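Local coordinates for protein KLLA0F12672p (Kluyveromyces lactis, PDB 4M3O) that probably dephosphorylates the C-terminal domain of RNA polymerase II, here as its zinc-binding N-terminal domain, a member of the RPAP2 family, at residues 48-53 and 146-151; 56-61 and 122-127. One frame throughout, in Å; residues are numbered along the deposited sequence.

Contact 1 (48-53 and 146-151); sequences TMKYIS and PSEIQL
Leu151 and Met49 form the tightly packed, apolar end of this contact. CD1 of Leu151 comes to 3.9 Å from CB of Met49, and CD2 of the same leucine lies equally near Met49 CG, so the fork of the leucine meets the first two carbons of the methionine chain. With CG anti to the backbone N (chi1 -157°), Met49 puts CG beside both branches of Leu151. Val43 and Tyr76 pack on the methionine, and Tyr123 of helix 114-125 on the leucine. A second close spot lies at Ser53, whose OG is 3.1 Å from CG1 of Ile149. That hydroxyl is turned back on its own segment, giving its proton to Lys50 O at 2.8 Å, so it meets the isoleucine by packing alone. The arrangement is a C-terminal extended segment without regular secondary structure laid over one side of helix 46-52, with Ile149 and Leu151 turned to the helix and Gln150, between them, turned off it. Toward solvent the contact becomes polar and looser. Lys50 crosses the Glu148 side chain at a slant, and after a bend at chi4 (-84°) its NZ donates to Ile149 O at 3.2 Å, in the carbonyl plane. The same ammonium makes a long salt bridge of 3.5 Å to OE1 of the exposed Glu148, whose OE2 rests against Lys50 CD. A water accepts from Lys50 NZ and also from Leu151 N, at 2.7 Å from the latter, carrying the lysine's hold two residues past Ile149.

Contact 2 (56-61 and 122-127); sequences LTKQDY and FYQFQL
Lys58 and Leu127 meet through both polar and apolar atoms. Among the hydrogen bonds, Lys58 NZ gives a short one of 2.6 Å to Leu127 O, in the carbonyl plane, and another of 3.1 Å to Phe125 O, which it meets from well above the carbonyl plane. The lysine chain is bent at chi4 (51°), which brings NZ within reach of both carbonyls, where the chain leaves helix 114-125. In the other direction, Gln124 NE2 donates to Lys58 O at 3.0 Å; the acceptor lies close to the amide plane, but the donor stands above that of the carbonyl. Thr57 and Asp60 form a capping box at the start of helix 58-70: Asp60 N donates to Thr57 OG1, and Thr57 N to Asp60 OD2. The apolar contacts centre on Tyr61. Leu127 CD2 presses against its CB at 3.4 Å, the two side chains crossing at about a right angle, while Gln124 CB lies 3.9 Å from Tyr61 ring atom CD2. Leu56 CB adds a looser contact, 4.4 Å from Leu127 CD2. The aromatic pair is oblique: the rings of Tyr61 and Tyr123 have centroids 5.3 Å apart and planes at 58°, with Tyr123 CD2 over one face of Tyr61. Their hydroxyls bond outside the two segments, Tyr61 OH with Ser120 OG and Tyr123 OH with Met49 O. An alanine in place of Lys58 would probably leave the carbonyls of Phe125 and Leu127 without their shared ammonium. Two carbonyl oxygens facing one ammonium would probably help to keep the lysine charged, and so to tie the first turn of helix 58-70 to the chain leaving helix 114-125.

Contacts 1 and 2 have centres about 10 Å apart, and helix 114-125, which supplies one side of contact 2, also packs on contact 1. Helices 46-52 and 58-70 follow each other in the chain, and both segments of contact 2 lie between those of contact 1. Beside the tyrosine hydroxyl already bonded to helix 46-52, a probable hydrogen bond of 2.7 Å from Gln126 NE2 to Gln150 O joins the two. Residues 122-127 therefore touch helix 46-52, helix 58-70 and the C-terminal segment 146-151. Helix 114-125 carries His116, a zinc ligand with Cys74, Cys79 and Cys112, so these contacts join the helix bearing a zinc ligand to helices 46-52 and 58-70 and to the C-terminal segment.

Contact 1 (48-53 and 146-151)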
ATOM      1  N   THR A  48       2.482   8.453   6.192  1.00 36.82           N
ATOM      2  CA  THR A  48       1.868   7.168   6.299  1.00 38.28           C
ATOM      3  C   THR A  48       2.266   6.251   5.082  1.00 36.13           C
ATOM      4  O   THR A  48       2.609   5.083   5.206  1.00 36.38           O
ATOM      5  CB  THR A  48       0.338   7.319   6.463  1.00 43.79           C
ATOM      6  OG1 THR A  48       0.023   8.170   7.586  1.00 43.92           O
ATOM      7  CG2 THR A  48      -0.293   5.923   6.683  1.00 40.53           C
ATOM      8  N   MET A  49       2.277   6.860   3.920  1.00 34.92           N
ATOM      9  CA  MET A  49       2.657   6.238   2.664  1.00 35.94           C
ATOM     10  C   MET A  49       4.094   5.733   2.757  1.00 36.86           C
ATOM     11  O   MET A  49       4.409   4.564   2.387  1.00 34.78           O
ATOM     12  CB  MET A  49       2.423   7.305   1.612  1.00 39.45           C
ATOM     13  CG  MET A  49       2.222   6.879   0.223  1.00 46.16           C
ATOM     14  SD  MET A  49       0.962   5.627  -0.085  1.00 45.66           S
ATOM     15  CE  MET A  49       1.652   5.346  -1.701  1.00 43.90           C
ATOM     16  N   LYS A  50       4.968   6.520   3.376  1.00 35.84           N
ATOM     17  CA  LYS A  50       6.367   6.082   3.564  1.00 37.82           C
ATOM     18  C   LYS A  50       6.479   4.974   4.618  1.00 39.02           C
ATOM     19  O   LYS A  50       7.297   4.069   4.473  1.00 37.32           O
ATOM     20  CB  LYS A  50       7.268   7.195   3.982  1.00 38.77           C
ATOM     21  CG  LYS A  50       7.403   8.341   2.988  1.00 40.17           C
ATOM     22  CD  LYS A  50       7.876   9.624   3.735  1.00 42.67           C
ATOM     23  CE  LYS A  50       7.946  10.827   2.799  1.00 47.15           C
ATOM     24  NZ  LYS A  50       9.236  10.879   2.052  1.00 52.68           N
ATOM     25  N   TYR A  51       5.634   5.042   5.636  1.00 37.23           N
ATOM     26  CA  TYR A  51       5.598   3.985   6.660  1.00 38.72           C
ATOM     27  C   TYR A  51       5.137   2.613   6.082  1.00 36.63           C
ATOM     28  O   TYR A  51       5.697   1.587   6.398  1.00 37.12           O
ATOM     29  CB  TYR A  51       4.664   4.441   7.792  1.00 37.71           C
ATOM     30  CG  TYR A  51       4.377   3.423   8.839  1.00 37.93           C
ATOM     31  CD1 TYR A  51       5.340   3.076   9.778  1.00 37.80           C
ATOM     32  CD2 TYR A  51       3.133   2.790   8.894  1.00 40.78           C
ATOM     33  CE1 TYR A  51       5.085   2.106  10.755  1.00 37.27           C
ATOM     34  CE2 TYR A  51       2.845   1.851   9.886  1.00 40.30           C
ATOM     35  CZ  TYR A  51       3.824   1.512  10.813  1.00 39.46           C
ATOM     36  OH  TYR A  51       3.520   0.541  11.742  1.00 44.84           O
ATOM     37  N   ILE A  52       4.089   2.628   5.263  1.00 37.99           N
ATOM     38  CA  ILE A  52       3.518   1.421   4.582  1.00 39.45           C
ATOM     39  C   ILE A  52       4.527   0.517   3.912  1.00 34.03           C
ATOM     40  O   ILE A  52       4.353  -0.687   3.864  1.00 32.57           O
ATOM     41  CB  ILE A  52       2.532   1.874   3.472  1.00 42.02           C
ATOM     42  CG1 ILE A  52       1.378   2.587   4.075  1.00 51.71           C
ATOM     43  CG2 ILE A  52       1.911   0.723   2.744  1.00 48.58           C
ATOM     44  CD1 ILE A  52       0.978   1.963   5.357  1.00 44.29           C
ATOM     45  N   SER A  53       5.518   1.150   3.289  1.00 33.94           N
ATOM     46  CA  SER A  53       6.411   0.497   2.377  1.00 32.83           C
ATOM     47  C   SER A  53       7.085  -0.641   3.057  1.00 36.37           C
ATOM     48  O   SER A  53       7.405  -1.630   2.407  1.00 34.55           O
ATOM     49  CB  SER A  53       7.425   1.499   1.758  1.00 32.31           C
ATOM     50  OG  SER A  53       8.238   2.106   2.789  1.00 34.19           O
ATOM     51  N   PRO A 146      15.766   0.260   5.432  1.00 59.55           N
ATOM     52  CA  PRO A 146      17.057   0.414   4.801  1.00 67.51           C
ATOM     53  C   PRO A 146      17.074   1.549   3.798  1.00 73.15           C
ATOM     54  O   PRO A 146      17.841   1.477   2.863  1.00 77.55           O
ATOM     55  CB  PRO A 146      17.217  -0.891   4.063  1.00 72.00           C
ATOM     56  CG  PRO A 146      15.837  -1.244   3.669  1.00 69.52           C
ATOM     57  CD  PRO A 146      14.958  -0.770   4.775  1.00 63.84           C
ATOM     58  N   SER A 147      16.243   2.558   3.985  1.00 66.44           N
ATOM     59  CA  SER A 147      16.299   3.767   3.197  1.00 60.45           C
ATOM     60  C   SER A 147      14.964   4.421   3.250  1.00 55.94           C
ATOM     61  O   SER A 147      13.988   3.780   3.537  1.00 55.43           O
ATOM     62  CB  SER A 147      16.677   3.475   1.768  1.00 59.47           C
ATOM     63  OG  SER A 147      15.717   2.668   1.150  1.00 63.27           O
ATOM     64  N   GLU A 148      14.927   5.707   2.993  1.00 47.67           N
ATOM     65  CA  GLU A 148      13.692   6.423   3.066  1.00 51.08           C
ATOM     66  C   GLU A 148      13.081   6.489   1.699  1.00 45.72           C
ATOM     67  O   GLU A 148      13.718   6.866   0.755  1.00 41.94           O
ATOM     68  CB  GLU A 148      13.896   7.813   3.617  1.00 61.69           C
ATOM     69  CG  GLU A 148      12.896   8.803   3.069  1.00 77.21           C
ATOM     70  CD  GLU A 148      11.808   9.184   4.040  1.00 81.27           C
ATOM     71  OE1 GLU A 148      11.764  10.343   4.485  1.00 95.89           O
ATOM     72  OE2 GLU A 148      10.974   8.326   4.344  1.00 81.52           O
ATOM     73  N   ILE A 149      11.831   6.096   1.620  1.00 39.60           N
ATOM     74  CA  ILE A 149      11.135   5.968   0.364  1.00 40.87           C
ATOM     75  C   ILE A 149      10.764   7.399  -0.023  1.00 35.23           C
ATOM     76  O   ILE A 149      10.438   8.183   0.844  1.00 40.34           O
ATOM     77  CB  ILE A 149       9.858   5.065   0.476  1.00 46.80           C
ATOM     78  CG1 ILE A 149      10.197   3.720   1.094  1.00 55.84           C
ATOM     79  CG2 ILE A 149       9.250   4.783  -0.900  1.00 43.58           C
ATOM     80  CD1 ILE A 149      11.249   2.872   0.391  1.00 64.18           C
ATOM     81  N   GLN A 150      10.814   7.697  -1.311  1.00 33.38           N
ATOM     82  CA  GLN A 150      10.548   9.034  -1.853  1.00 36.41           C
ATOM     83  C   GLN A 150       9.169   8.997  -2.531  1.00 34.43           C
ATOM     84  O   GLN A 150       8.854   8.007  -3.208  1.00 33.21           O
ATOM     85  CB  GLN A 150      11.533   9.336  -2.955  1.00 34.90           C
ATOM     86  CG  GLN A 150      12.994   9.214  -2.651  1.00 41.79           C
ATOM     87  CD  GLN A 150      13.379  10.363  -1.799  1.00 42.98           C
ATOM     88  OE1 GLN A 150      13.494  11.533  -2.262  1.00 35.08           O
ATOM     89  NE2 GLN A 150      13.422  10.076  -0.513  1.00 46.23           N
ATOM     90  N   LEU A 151       8.412  10.071  -2.408  1.00 34.21           N
ATOM     91  CA  LEU A 151       7.094  10.159  -3.052  1.00 35.00           C
ATOM     92  C   LEU A 151       7.148  11.242  -4.140  1.00 33.70           C
ATOM     93  O   LEU A 151       7.662  12.291  -3.918  1.00 27.87           O
ATOM     94  CB  LEU A 151       6.046  10.584  -2.021  1.00 35.31           C
ATOM     95  CG  LEU A 151       5.806   9.544  -0.945  1.00 37.48           C
ATOM     96  CD1 LEU A 151       4.689  10.008  -0.041  1.00 45.16           C
ATOM     97  CD2 LEU A 151       5.476   8.195  -1.484  1.00 40.19           C
TER
HETATM   98  O   HOH W   1       9.523  12.020  -0.849  1.00 51.31           O

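Contact 2 (56-61 and 122-127)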
ATOM      1  N   LEU A  56       5.237  -3.863   2.394  1.00 33.72           N
ATOM      2  CA  LEU A  56       4.821  -4.206   1.038  1.00 36.98           C
ATOM      3  C   LEU A  56       5.982  -4.667   0.191  1.00 36.11           C
ATOM      4  O   LEU A  56       7.051  -4.047   0.205  1.00 42.01           O
ATOM      5  CB  LEU A  56       4.153  -3.029   0.362  1.00 37.46           C
ATOM      6  CG  LEU A  56       2.806  -2.601   0.966  1.00 35.96           C
ATOM      7  CD1 LEU A  56       2.439  -1.321   0.246  1.00 41.55           C
ATOM      8  CD2 LEU A  56       1.711  -3.588   0.809  1.00 39.56           C
ATOM      9  N   THR A  57       5.781  -5.765  -0.548  1.00 35.34           N
ATOM     10  CA  THR A  57       6.681  -6.116  -1.640  1.00 32.79           C
ATOM     11  C   THR A  57       6.120  -5.470  -2.877  1.00 31.62           C
ATOM     12  O   THR A  57       4.995  -4.952  -2.868  1.00 33.03           O
ATOM     13  CB  THR A  57       6.737  -7.616  -1.908  1.00 33.56           C
ATOM     14  OG1 THR A  57       5.422  -8.080  -2.306  1.00 33.38           O
ATOM     15  CG2 THR A  57       7.206  -8.337  -0.676  1.00 39.24           C
ATOM     16  N   LYS A  58       6.888  -5.496  -3.961  1.00 30.60           N
ATOM     17  CA  LYS A  58       6.455  -4.915  -5.179  1.00 33.75           C
ATOM     18  C   LYS A  58       5.161  -5.597  -5.687  1.00 35.89           C
ATOM     19  O   LYS A  58       4.250  -4.925  -6.224  1.00 32.43           O
ATOM     20  CB  LYS A  58       7.526  -5.075  -6.270  1.00 38.10           C
ATOM     21  CG  LYS A  58       8.745  -4.204  -6.178  1.00 36.10           C
ATOM     22  CD  LYS A  58       9.667  -4.508  -7.353  1.00 37.04           C
ATOM     23  CE  LYS A  58      10.586  -3.384  -7.793  1.00 42.85           C
ATOM     24  NZ  LYS A  58      11.341  -2.823  -6.685  1.00 45.31           N
ATOM     25  N   GLN A  59       5.086  -6.934  -5.527  1.00 35.79           N
ATOM     26  CA  GLN A  59       3.916  -7.689  -5.915  1.00 33.29           C
ATOM     27  C   GLN A  59       2.701  -7.430  -4.999  1.00 33.46           C
ATOM     28  O   GLN A  59       1.605  -7.399  -5.481  1.00 35.97           O
ATOM     29  CB  GLN A  59       4.197  -9.201  -5.869  1.00 39.94           C
ATOM     30  CG  GLN A  59       3.006 -10.012  -6.436  1.00 44.82           C
ATOM     31  CD  GLN A  59       2.742  -9.613  -7.869  1.00 48.57           C
ATOM     32  OE1 GLN A  59       3.664  -9.618  -8.673  1.00 50.13           O
ATOM     33  NE2 GLN A  59       1.516  -9.197  -8.178  1.00 52.34           N
ATOM     34  N   ASP A  60       2.894  -7.310  -3.700  1.00 32.66           N
ATOM     35  CA  ASP A  60       1.773  -6.960  -2.810  1.00 35.06           C
ATOM     36  C   ASP A  60       1.206  -5.609  -3.158  1.00 30.72           C
ATOM     37  O   ASP A  60       0.029  -5.401  -3.032  1.00 32.49           O
ATOM     38  CB  ASP A  60       2.195  -6.836  -1.324  1.00 38.11           C
ATOM     39  CG  ASP A  60       2.768  -8.099  -0.734  1.00 40.76           C
ATOM     40  OD1 ASP A  60       2.421  -9.222  -1.221  1.00 41.33           O
ATOM     41  OD2 ASP A  60       3.578  -7.927   0.232  1.00 42.15           O
ATOM     42  N   TYR A  61       2.070  -4.671  -3.564  1.00 31.44           N
ATOM     43  CA  TYR A  61       1.625  -3.355  -4.028  1.00 28.65           C
ATOM     44  C   TYR A  61       0.796  -3.454  -5.307  1.00 30.09           C
ATOM     45  O   TYR A  61      -0.302  -2.908  -5.354  1.00 32.99           O
ATOM     46  CB  TYR A  61       2.785  -2.334  -4.224  1.00 28.61           C
ATOM     47  CG  TYR A  61       2.269  -0.965  -4.622  1.00 27.36           C
ATOM     48  CD1 TYR A  61       1.717  -0.069  -3.668  1.00 31.37           C
ATOM     49  CD2 TYR A  61       2.282  -0.559  -5.930  1.00 30.36           C
ATOM     50  CE1 TYR A  61       1.250   1.183  -4.023  1.00 29.95           C
ATOM     51  CE2 TYR A  61       1.785   0.682  -6.297  1.00 30.96           C
ATOM     52  CZ  TYR A  61       1.260   1.544  -5.339  1.00 31.84           C
ATOM     53  OH  TYR A  61       0.776   2.748  -5.764  1.00 30.89           O
ATOM     54  N   PHE A 122       6.621   5.208  -9.465  1.00 30.40           N
ATOM     55  CA  PHE A 122       7.719   5.800  -8.719  1.00 32.38           C
ATOM     56  C   PHE A 122       7.808   5.150  -7.345  1.00 33.25           C
ATOM     57  O   PHE A 122       8.901   4.734  -6.894  1.00 27.46           O
ATOM     58  CB  PHE A 122       7.499   7.309  -8.616  1.00 32.46           C
ATOM     59  CG  PHE A 122       8.650   8.085  -8.010  1.00 32.97           C
ATOM     60  CD1 PHE A 122       8.707   8.330  -6.647  1.00 35.21           C
ATOM     61  CD2 PHE A 122       9.678   8.635  -8.812  1.00 39.75           C
ATOM     62  CE1 PHE A 122       9.744   9.104  -6.093  1.00 32.75           C
ATOM     63  CE2 PHE A 122      10.745   9.369  -8.241  1.00 37.51           C
ATOM     64  CZ  PHE A 122      10.749   9.606  -6.880  1.00 35.41           C
ATOM     65  N   TYR A 123       6.656   5.022  -6.692  1.00 32.12           N
ATOM     66  CA  TYR A 123       6.616   4.379  -5.373  1.00 29.64           C
ATOM     67  C   TYR A 123       6.977   2.894  -5.475  1.00 29.72           C
ATOM     68  O   TYR A 123       7.749   2.409  -4.683  1.00 30.59           O
ATOM     69  CB  TYR A 123       5.244   4.558  -4.757  1.00 31.35           C
ATOM     70  CG  TYR A 123       5.035   4.053  -3.370  1.00 30.82           C
ATOM     71  CD1 TYR A 123       5.538   4.745  -2.271  1.00 31.38           C
ATOM     72  CD2 TYR A 123       4.296   2.892  -3.140  1.00 34.57           C
ATOM     73  CE1 TYR A 123       5.323   4.267  -0.992  1.00 31.55           C
ATOM     74  CE2 TYR A 123       4.046   2.416  -1.849  1.00 36.98           C
ATOM     75  CZ  TYR A 123       4.578   3.117  -0.772  1.00 33.12           C
ATOM     76  OH  TYR A 123       4.309   2.669   0.505  1.00 30.14           O
ATOM     77  N   GLN A 124       6.393   2.177  -6.440  1.00 30.16           N
ATOM     78  CA  GLN A 124       6.587   0.733  -6.565  1.00 31.44           C
ATOM     79  C   GLN A 124       8.005   0.407  -6.862  1.00 31.67           C
ATOM     80  O   GLN A 124       8.553  -0.552  -6.296  1.00 34.32           O
ATOM     81  CB  GLN A 124       5.675   0.126  -7.644  1.00 34.82           C
ATOM     82  CG  GLN A 124       5.871  -1.360  -7.687  1.00 37.96           C
ATOM     83  CD  GLN A 124       5.201  -2.025  -8.847  1.00 41.05           C
ATOM     84  OE1 GLN A 124       5.347  -1.581  -9.947  1.00 39.66           O
ATOM     85  NE2 GLN A 124       4.519  -3.151  -8.602  1.00 37.88           N
ATOM     86  N   PHE A 125       8.613   1.158  -7.790  1.00 30.93           N
ATOM     87  CA  PHE A 125      10.032   0.937  -8.106  1.00 35.50           C
ATOM     88  C   PHE A 125      10.925   0.919  -6.862  1.00 31.70           C
ATOM     89  O   PHE A 125      11.955   0.252  -6.868  1.00 35.15           O
ATOM     90  CB  PHE A 125      10.562   2.020  -9.060  1.00 35.52           C
ATOM     91  CG  PHE A 125       9.955   1.982 -10.419  1.00 41.32           C
ATOM     92  CD1 PHE A 125       9.534   0.816 -10.972  1.00 45.94           C
ATOM     93  CD2 PHE A 125       9.886   3.135 -11.176  1.00 44.57           C
ATOM     94  CE1 PHE A 125       8.984   0.786 -12.247  1.00 58.16           C
ATOM     95  CE2 PHE A 125       9.358   3.131 -12.439  1.00 45.01           C
ATOM     96  CZ  PHE A 125       8.912   1.946 -12.995  1.00 51.16           C
ATOM     97  N   GLN A 126      10.534   1.592  -5.788  1.00 29.98           N
ATOM     98  CA  GLN A 126      11.417   1.628  -4.648  1.00 32.09           C
ATOM     99  C   GLN A 126      11.111   0.525  -3.636  1.00 34.89           C
ATOM    100  O   GLN A 126      11.789   0.397  -2.667  1.00 33.60           O
ATOM    101  CB  GLN A 126      11.302   2.970  -3.923  1.00 33.58           C
ATOM    102  CG  GLN A 126      11.690   4.162  -4.799  1.00 32.62           C
ATOM    103  CD  GLN A 126      11.227   5.431  -4.125  1.00 32.63           C
ATOM    104  OE1 GLN A 126      11.829   5.858  -3.190  1.00 32.85           O
ATOM    105  NE2 GLN A 126      10.147   6.026  -4.589  1.00 34.07           N
ATOM    106  N   LEU A 127      10.043  -0.223  -3.820  1.00 33.32           N
ATOM    107  CA  LEU A 127       9.725  -1.203  -2.810  1.00 36.46           C
ATOM    108  C   LEU A 127      10.659  -2.425  -3.007  1.00 39.13           C
ATOM    109  O   LEU A 127      11.122  -2.689  -4.105  1.00 39.40           O
ATOM    110  CB  LEU A 127       8.298  -1.593  -3.023  1.00 30.59           C
ATOM    111  CG  LEU A 127       7.086  -1.035  -2.352  1.00 31.78           C
ATOM    112  CD1 LEU A 127       7.198   0.115  -1.443  1.00 30.02           C
ATOM    113  CD2 LEU A 127       5.807  -1.029  -3.210  1.00 29.06           C
TER